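PDB 6A6F: iron-sulfur cluster assembly scaffold protein NifU from Fervidobacterium islandicum, which probably serves in the SUF system as a scaffold on which iron-sulfur clusters are assembled, or as a sulfur-transfer partner, and binds zinc. Local coordinates for residues A[54-58]-A[69-73]. Numbering follows the deposited sequence.
Sequences DVKFE and TNVMI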
# COMPACT_ATOMS: atom_id res chain seq x y z
N ASP A 54 9.60 -3.42 -21.69
CA ASP A 54 8.82 -2.68 -20.69
C ASP A 54 8.08 -3.60 -19.76
O ASP A 54 7.67 -4.69 -20.16
CB ASP A 54 7.84 -1.72 -21.36
CG ASP A 54 7.40 -0.57 -20.44
OD1 ASP A 54 7.71 -0.54 -19.20
OD2 ASP A 54 6.73 0.33 -20.97
N VAL A 55 7.94 -3.17 -18.51
CA VAL A 55 7.17 -3.87 -17.53
C VAL A 55 6.40 -2.81 -16.67
O VAL A 55 6.96 -1.84 -16.23
CB VAL A 55 8.04 -4.76 -16.62
CG1 VAL A 55 7.18 -5.68 -15.82
CG2 VAL A 55 9.02 -5.62 -17.42
N LYS A 56 5.13 -3.05 -16.46
CA LYS A 56 4.31 -2.31 -15.53
C LYS A 56 3.53 -3.30 -14.62
O LYS A 56 3.40 -4.49 -14.93
CB LYS A 56 3.36 -1.41 -16.29
CG LYS A 56 4.02 -0.27 -16.99
CD LYS A 56 2.97 0.79 -17.38
CE LYS A 56 3.66 1.88 -18.17
NZ LYS A 56 4.82 2.39 -17.40
N PHE A 57 3.02 -2.81 -13.50
CA PHE A 57 2.16 -3.61 -12.67
C PHE A 57 0.90 -2.87 -12.23
O PHE A 57 0.91 -1.64 -11.98
CB PHE A 57 2.92 -4.12 -11.47
CG PHE A 57 3.08 -3.13 -10.38
CD1 PHE A 57 4.04 -2.14 -10.46
CD2 PHE A 57 2.26 -3.17 -9.28
CE1 PHE A 57 4.14 -1.19 -9.46
CE2 PHE A 57 2.38 -2.22 -8.27
CZ PHE A 57 3.32 -1.26 -8.35
N GLU A 58 -0.15 -3.65 -12.10
CA GLU A 58 -1.35 -3.21 -11.42
C GLU A 58 -1.58 -4.05 -10.16
O GLU A 58 -0.89 -5.03 -9.92
CB GLU A 58 -2.56 -3.23 -12.37
CG GLU A 58 -2.84 -1.88 -12.98
CD GLU A 58 -3.28 -0.82 -11.94
OE1 GLU A 58 -3.67 -1.15 -10.78
OE2 GLU A 58 -3.24 0.37 -12.29
N THR A 69 8.24 -5.49 -6.01
CA THR A 69 7.78 -5.32 -7.39
C THR A 69 8.51 -4.21 -8.16
O THR A 69 8.95 -4.41 -9.29
CB THR A 69 6.25 -5.04 -7.46
OG1 THR A 69 5.54 -6.09 -6.77
CG2 THR A 69 5.78 -5.00 -8.91
N ASN A 70 8.64 -3.05 -7.54
CA ASN A 70 9.25 -1.96 -8.18
C ASN A 70 10.76 -2.18 -8.36
O ASN A 70 11.30 -1.77 -9.38
CB ASN A 70 8.99 -0.67 -7.39
CG ASN A 70 7.61 -0.10 -7.66
OD1 ASN A 70 7.24 0.05 -8.80
ND2 ASN A 70 6.84 0.21 -6.60
N VAL A 71 11.44 -2.76 -7.38
CA VAL A 71 12.89 -2.98 -7.51
C VAL A 71 13.09 -4.04 -8.61
O VAL A 71 13.96 -3.88 -9.44
CB VAL A 71 13.55 -3.35 -6.19
CG1 VAL A 71 14.97 -3.76 -6.40
CG2 VAL A 71 13.48 -2.17 -5.22
N MET A 72 12.23 -5.03 -8.64
CA MET A 72 12.30 -6.05 -9.69
C MET A 72 12.21 -5.42 -11.09
O MET A 72 13.06 -5.73 -11.98
CB MET A 72 11.23 -7.10 -9.53
CG MET A 72 11.24 -8.20 -10.56
SD MET A 72 9.82 -9.28 -10.49
CE MET A 72 8.53 -8.33 -11.31
N ILE A 73 11.19 -4.59 -11.28
CA ILE A 73 10.94 -4.00 -12.59
C ILE A 73 12.12 -3.18 -13.00
O ILE A 73 12.61 -3.27 -14.11
CB ILE A 73 9.61 -3.17 -12.61
CG1 ILE A 73 8.47 -4.18 -12.51
CG2 ILE A 73 9.52 -2.30 -13.88
CD1 ILE A 73 7.11 -3.54 -12.27
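F57 on strand 51-58 points its side chain at helix 63-76 and meets T69, N70 and I73. F57 CB lies 3.9 Å from T69 CG2. F57 CG is closer, 3.6 Å from T69 CG2. The methyl sits over one ring face, displaced toward the rim, in a CH-pi contact. Further out, F57 CD1 touches I73 CD1 at 3.8 Å. F57 CE1 meets N70 OD1 at 3.4 Å, with the amide and ring planes 73° apart. CG of F57 lies between its backbone N and carbonyl carbon (chi1 79°), which turns the ring to the helix.

I73 also packs on V55. I73 CG1 packs on V55 CG1 at 3.9 Å, and I73 CG2 rests 3.5 Å from V55 O. No hydrogen bond joins the two segments. T69 OG1 is hydrogen-bonded to S65 O, one turn back in the same helix, and N70 ND2 to Y13 O.

Segments 54-58 and 69-73 run nearly antiparallel, at 170°. Helix 63-76 packs here on strand 51-58, an outermost strand within this chain of the three-stranded antiparallel sheet, in the NifU-like N-terminal domain. V41 and L43 of strand 39-48 also touch F57, the ring of H20 meets its ring, and P127 of helix 118-135 touches T69.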